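Local coordinates for protein OS-9 homolog (PDB 2YMA) that acts as a lectin of endoplasmic reticulum quality control, passing misfolded lumenal glycoproteins to the HRD1 ubiquitin ligase, and is seen here as its dimerization domain, at residues 36-41 against 90-95; 84-89 against 129-134. One frame throughout, in Å; residues are numbered along the deposited sequence.

Contact 1 (36-41 against 90-95); sequences KLMVTD and EVVDMK
Leu37 and Met38 pair with Val91 and Val92 as neighbouring parallel strands inside the mixed sheet of the Yos9 dimerization domain, 36-39 running beside residues 90-92 of strand 84-92. Three backbone bonds join them: Leu37 N to Glu90 O (3.0 Å), Val92 N to Leu37 O (2.8 Å) and Val39 N to Val92 O (3.0 Å), all nearly straight. The short strand axes diverge by 29°. On the face of Leu37 and Val91, CG2 of Val39 meets CG1 of Val91 at 3.5 Å, the two valines crossing obliquely. The other face carries Met38 and Val92. Here Lys36 runs out extended beyond CG and crosses Val92 at about a right angle, NZ lying 4.0 Å from CG1 of Val92; this ammonium forms a salt bridge with Asp96, while the Glu90 carboxylate pairs with Arg34. Farther along, Thr40 and Met94 also cross at about a right angle, CG2 of Thr40 touching CG of Met94 at 3.6 Å. CG of Met38, anti to its backbone N (chi1 180°), lies 3.6 Å from Val92 O, and SD of Met38 is 3.9 Å from CA of Met94. Asp93 OD1 accepts from Lys95 N in an Asx turn. Strand 23-28 pairs with the far edge of 36-39, strand 98-106 adjoins 84-92, and Phe58 of helix 52-67 packs on Leu37 and Val39.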
loop_
_atom_site.group_PDB
_atom_site.type_symbol
_atom_site.label_atom_id
_atom_site.label_comp_id
_atom_site.label_asym_id
_atom_site.label_seq_id
_atom_site.Cartn_x
_atom_site.Cartn_y
_atom_site.Cartn_z
ATOM N N LYS A 36 -11.206 -1.620 -9.303
ATOM C CA LYS A 36 -10.185 -2.370 -10.030
ATOM C C LYS A 36 -9.843 -1.591 -11.284
ATOM O O LYS A 36 -10.562 -0.661 -11.656
ATOM C CB LYS A 36 -10.738 -3.699 -10.545
ATOM C CG LYS A 36 -10.799 -4.849 -9.598
ATOM C CD LYS A 36 -11.190 -6.088 -10.407
ATOM C CE LYS A 36 -11.207 -7.337 -9.556
ATOM N NZ LYS A 36 -11.648 -8.510 -10.348
ATOM N N LEU A 37 -8.780 -2.013 -11.965
ATOM C CA LEU A 37 -8.448 -1.494 -13.291
ATOM C C LEU A 37 -8.402 -2.640 -14.301
ATOM O O LEU A 37 -7.933 -3.745 -13.992
ATOM C CB LEU A 37 -7.089 -0.783 -13.290
ATOM C CG LEU A 37 -6.970 0.465 -12.416
ATOM C CD1 LEU A 37 -5.534 0.946 -12.346
ATOM C CD2 LEU A 37 -7.935 1.573 -12.850
ATOM N N MET A 38 -8.870 -2.376 -15.515
ATOM C CA MET A 38 -8.866 -3.407 -16.549
ATOM C C MET A 38 -8.150 -2.986 -17.824
ATOM O O MET A 38 -8.487 -1.968 -18.446
ATOM C CB MET A 38 -10.284 -3.845 -16.900
ATOM C CG MET A 38 -10.304 -4.916 -17.977
ATOM S SD MET A 38 -11.974 -5.395 -18.448
ATOM C CE MET A 38 -12.577 -3.867 -19.178
ATOM N N VAL A 39 -7.176 -3.796 -18.219
ATOM C CA VAL A 39 -6.396 -3.521 -19.416
ATOM C C VAL A 39 -6.981 -4.302 -20.578
ATOM O O VAL A 39 -7.200 -5.509 -20.470
ATOM C CB VAL A 39 -4.913 -3.892 -19.219
ATOM C CG1 VAL A 39 -4.127 -3.653 -20.496
ATOM C CG2 VAL A 39 -4.329 -3.070 -18.081
ATOM N N THR A 40 -7.257 -3.610 -21.679
ATOM C CA THR A 40 -7.816 -4.243 -22.877
ATOM C C THR A 40 -6.832 -4.149 -24.042
ATOM O O THR A 40 -7.031 -4.756 -25.088
ATOM C CB THR A 40 -9.163 -3.609 -23.279
ATOM O OG1 THR A 40 -8.965 -2.228 -23.609
ATOM C CG2 THR A 40 -10.156 -3.694 -22.119
ATOM N N ASP A 41 -5.750 -3.406 -23.831
ATOM C CA ASP A 41 -4.725 -3.176 -24.848
ATOM C C ASP A 41 -3.850 -4.418 -25.054
ATOM O O ASP A 41 -3.248 -4.922 -24.108
ATOM C CB ASP A 41 -3.860 -1.990 -24.405
ATOM C CG ASP A 41 -2.934 -1.484 -25.496
ATOM O OD1 ASP A 41 -2.686 -2.217 -26.483
ATOM O OD2 ASP A 41 -2.444 -0.341 -25.347
ATOM N N GLU A 90 -5.937 -3.862 -8.044
ATOM C CA GLU A 90 -5.634 -4.979 -8.925
ATOM C C GLU A 90 -5.801 -4.523 -10.366
ATOM O O GLU A 90 -6.740 -3.786 -10.705
ATOM C CB GLU A 90 -6.572 -6.164 -8.680
ATOM C CG GLU A 90 -6.507 -6.770 -7.292
ATOM C CD GLU A 90 -7.356 -8.029 -7.176
ATOM O OE1 GLU A 90 -7.769 -8.573 -8.226
ATOM O OE2 GLU A 90 -7.607 -8.478 -6.037
ATOM N N VAL A 91 -4.879 -4.955 -11.211
ATOM C CA VAL A 91 -5.030 -4.786 -12.644
ATOM C C VAL A 91 -5.393 -6.147 -13.228
ATOM O O VAL A 91 -4.633 -7.115 -13.100
ATOM C CB VAL A 91 -3.746 -4.237 -13.281
ATOM C CG1 VAL A 91 -3.861 -4.233 -14.786
ATOM C CG2 VAL A 91 -3.456 -2.833 -12.748
ATOM N N VAL A 92 -6.576 -6.238 -13.825
ATOM C CA VAL A 92 -7.010 -7.490 -14.438
ATOM C C VAL A 92 -7.172 -7.310 -15.942
ATOM O O VAL A 92 -7.254 -6.182 -16.430
ATOM C CB VAL A 92 -8.347 -7.999 -13.844
ATOM C CG1 VAL A 92 -8.237 -8.165 -12.331
ATOM C CG2 VAL A 92 -9.498 -7.053 -14.215
ATOM N N ASP A 93 -7.217 -8.427 -16.671
ATOM C CA ASP A 93 -7.547 -8.395 -18.096
ATOM C C ASP A 93 -9.042 -8.579 -18.332
ATOM O O ASP A 93 -9.839 -8.583 -17.394
ATOM C CB ASP A 93 -6.774 -9.461 -18.868
ATOM C CG ASP A 93 -7.133 -10.869 -18.435
ATOM O OD1 ASP A 93 -8.214 -11.049 -17.828
ATOM O OD2 ASP A 93 -6.332 -11.797 -18.706
ATOM N N MET A 94 -9.414 -8.751 -19.595
ATOM C CA MET A 94 -10.824 -8.818 -19.970
ATOM C C MET A 94 -11.533 -10.086 -19.507
ATOM O O MET A 94 -12.763 -10.169 -19.559
ATOM C CB MET A 94 -10.977 -8.661 -21.476
ATOM C CG MET A 94 -10.783 -7.236 -21.946
ATOM S SD MET A 94 -11.122 -7.110 -23.708
ATOM C CE MET A 94 -9.672 -7.905 -24.392
ATOM N N LYS A 95 -10.759 -11.071 -19.064
ATOM C CA LYS A 95 -11.331 -12.284 -18.484
ATOM C C LYS A 95 -11.140 -12.289 -16.963
ATOM O O LYS A 95 -11.123 -13.349 -16.321
ATOM C CB LYS A 95 -10.727 -13.540 -19.127
#

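Contact 2 (84-89 against 129-134); sequences SCVWLA and FLSYKI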
loop_
_atom_site.group_PDB
_atom_site.type_symbol
_atom_site.label_atom_id
_atom_site.label_comp_id
_atom_site.label_asym_id
_atom_site.label_seq_id
_atom_site.Cartn_x
_atom_site.Cartn_y
_atom_site.Cartn_z
ATOM N N SER A 84 -2.304 13.815 -0.607
ATOM C CA SER A 84 -1.273 12.827 -0.936
ATOM C C SER A 84 -1.724 11.480 -0.389
ATOM O O SER A 84 -2.478 11.427 0.582
ATOM C CB SER A 84 0.084 13.212 -0.333
ATOM O OG SER A 84 0.025 13.219 1.082
ATOM N N CYS A 85 -1.277 10.389 -0.996
ATOM C CA CYS A 85 -1.808 9.085 -0.617
ATOM C C CYS A 85 -1.011 7.943 -1.205
ATOM O O CYS A 85 -0.149 8.150 -2.056
ATOM C CB CYS A 85 -3.249 8.956 -1.109
ATOM S SG CYS A 85 -3.377 8.882 -2.936
ATOM N N VAL A 86 -1.310 6.739 -0.728
ATOM C CA VAL A 86 -0.899 5.521 -1.387
ATOM C C VAL A 86 -2.162 4.726 -1.701
ATOM O O VAL A 86 -2.884 4.282 -0.793
ATOM C CB VAL A 86 0.063 4.663 -0.533
ATOM C CG1 VAL A 86 0.286 3.314 -1.205
ATOM C CG2 VAL A 86 1.368 5.375 -0.370
ATOM N N TRP A 87 -2.423 4.571 -2.995
ATOM C CA TRP A 87 -3.660 3.979 -3.488
ATOM C C TRP A 87 -3.292 2.742 -4.303
ATOM O O TRP A 87 -2.368 2.789 -5.121
ATOM C CB TRP A 87 -4.412 5.018 -4.341
ATOM C CG TRP A 87 -5.745 4.564 -4.931
ATOM C CD1 TRP A 87 -6.983 4.625 -4.331
ATOM C CD2 TRP A 87 -5.967 4.011 -6.237
ATOM N NE1 TRP A 87 -7.950 4.141 -5.184
ATOM C CE2 TRP A 87 -7.356 3.758 -6.356
ATOM C CE3 TRP A 87 -5.126 3.705 -7.319
ATOM C CZ2 TRP A 87 -7.921 3.209 -7.514
ATOM C CZ3 TRP A 87 -5.692 3.164 -8.474
ATOM C CH2 TRP A 87 -7.075 2.917 -8.558
ATOM N N LEU A 88 -3.993 1.634 -4.073
ATOM C CA LEU A 88 -3.655 0.360 -4.719
ATOM C C LEU A 88 -4.864 -0.219 -5.407
ATOM O O LEU A 88 -5.981 -0.094 -4.915
ATOM C CB LEU A 88 -3.238 -0.706 -3.695
ATOM C CG LEU A 88 -2.222 -0.572 -2.580
ATOM C CD1 LEU A 88 -2.650 0.496 -1.586
ATOM C CD2 LEU A 88 -2.145 -1.933 -1.907
ATOM N N ALA A 89 -4.627 -0.927 -6.502
ATOM C CA ALA A 89 -5.699 -1.602 -7.216
ATOM C C ALA A 89 -5.159 -2.781 -8.009
ATOM O O ALA A 89 -4.045 -2.722 -8.563
ATOM C CB ALA A 89 -6.423 -0.616 -8.143
ATOM N N PHE A 129 -7.057 2.170 -0.322
ATOM C CA PHE A 129 -6.068 3.024 0.336
ATOM C C PHE A 129 -5.274 2.308 1.404
ATOM O O PHE A 129 -5.829 1.667 2.289
ATOM C CB PHE A 129 -6.701 4.258 0.949
ATOM C CG PHE A 129 -7.146 5.262 -0.050
ATOM C CD1 PHE A 129 -6.277 6.235 -0.503
ATOM C CD2 PHE A 129 -8.445 5.242 -0.537
ATOM C CE1 PHE A 129 -6.704 7.177 -1.433
ATOM C CE2 PHE A 129 -8.874 6.186 -1.442
ATOM C CZ PHE A 129 -8.004 7.149 -1.897
ATOM N N LEU A 130 -3.958 2.417 1.297
ATOM C CA LEU A 130 -3.070 1.985 2.358
ATOM C C LEU A 130 -2.908 3.159 3.332
ATOM O O LEU A 130 -2.931 2.981 4.553
ATOM C CB LEU A 130 -1.717 1.565 1.781
ATOM C CG LEU A 130 -0.629 1.274 2.811
ATOM C CD1 LEU A 130 -1.087 0.179 3.763
ATOM C CD2 LEU A 130 0.661 0.906 2.120
ATOM N N SER A 131 -2.781 4.363 2.777
ATOM C CA SER A 131 -2.580 5.553 3.578
ATOM C C SER A 131 -2.988 6.809 2.804
ATOM O O SER A 131 -3.097 6.789 1.575
ATOM C CB SER A 131 -1.112 5.648 4.027
ATOM O OG SER A 131 -0.273 6.181 3.012
ATOM N N TYR A 132 -3.205 7.903 3.530
ATOM C CA TYR A 132 -3.516 9.185 2.905
ATOM C C TYR A 132 -3.219 10.346 3.844
ATOM O O TYR A 132 -3.003 10.163 5.037
ATOM C CB TYR A 132 -4.980 9.238 2.461
ATOM C CG TYR A 132 -5.944 9.084 3.601
ATOM C CD1 TYR A 132 -6.315 7.825 4.054
ATOM C CD2 TYR A 132 -6.472 10.195 4.239
ATOM C CE1 TYR A 132 -7.198 7.682 5.105
ATOM C CE2 TYR A 132 -7.353 10.062 5.284
ATOM C CZ TYR A 132 -7.714 8.806 5.714
ATOM O OH TYR A 132 -8.595 8.681 6.764
ATOM N N LYS A 133 -3.227 11.549 3.293
ATOM C CA LYS A 133 -2.940 12.742 4.063
ATOM C C LYS A 133 -3.648 13.927 3.427
ATOM O O LYS A 133 -3.306 14.333 2.317
ATOM C CB LYS A 133 -1.434 12.990 4.096
ATOM C CG LYS A 133 -1.030 14.267 4.824
ATOM C CD LYS A 133 0.440 14.576 4.579
ATOM C CE LYS A 133 0.957 15.679 5.497
ATOM N NZ LYS A 133 1.211 15.187 6.880
ATOM N N ILE A 134 -4.643 14.468 4.125
ATOM C CA ILE A 134 -5.432 15.574 3.594
ATOM C C ILE A 134 -4.651 16.872 3.727
ATOM O O ILE A 134 -4.302 17.282 4.832
ATOM C CB ILE A 134 -6.808 15.669 4.283
ATOM C CG1 ILE A 134 -7.591 14.374 4.047
ATOM C CG2 ILE A 134 -7.592 16.854 3.753
ATOM C CD1 ILE A 134 -9.075 14.477 4.328
#
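Ser84 and Lys133 exchange two backbone hydrogen bonds, Ser84 N to Lys133 O at 3.1 Å and Lys133 N to Ser84 O at 2.8 Å, the second clearly bent (137° at the hydrogen). They begin an antiparallel ladder broken by a classic beta bulge, in which Leu130 and Ser131 both face Val86. Val86 N donates to Ser131 O from above the carbonyl plane, and Val86 O accepts from Leu130 N at 3.0 Å. Beyond the bulge the register has moved by one residue, and Trp87 lies across from Phe129. The chain turns a corner at Leu130, whose side chain lies alongside Val86, pointing the same way, CB 4.0 Å from CG1 of Val86. CD1 of Leu88 reaches the same CB of Leu130. Near the other end, OG of Ser84 rests 3.4 Å from CB of Lys133.

This part of the sheet meets the second subunit. Leu130 of that chain packs on Val86 and Leu88, Asn117 of that chain donates a hydrogen bond to Leu130 O, and Glu113 of that chain forms a salt bridge with Lys133 NZ, contacts that fit the domain's role in homodimer formation.

Cys85, Trp87, Phe129 and Tyr132 share the reverse face. CB of Cys85 approaches the Phe129 ring in its plane, close to CE1, with SG also at the ring edge. CG of Trp87 is anti to the backbone N (chi1 -180°). The edge of its five-membered ring is turned toward one face of Phe129 in a T-shaped stack, planes at 72°. CD1 of Trp87 stands over that face, offset toward the rim, 3.7 Å from CZ of Phe129.

Overall arrangement
Contacts 1 and 2 lie about 21 Å apart between centres, on opposite sides of the chain's centre, yet share strand 84-92: residues 84-89 serve contact 2 and 90-92 contact 1. The segments alternate along the chain, 36-41, 84-89, 90-95, 129-134, and 84-89 runs straight into 90-95. One strand of the mixed sheet thus pairs in parallel with 36-39 at 90-92 and antiparallel with 129-133 near its start, without further touch between the two contacts. Contact 1 lies toward helix 52-67 and is reached by no other chain, whereas contact 2 borders the second subunit; strand 84-92 thus runs from the dimer-facing side of the domain to the part of the sheet on which Phe58 of helix 52-67 packs.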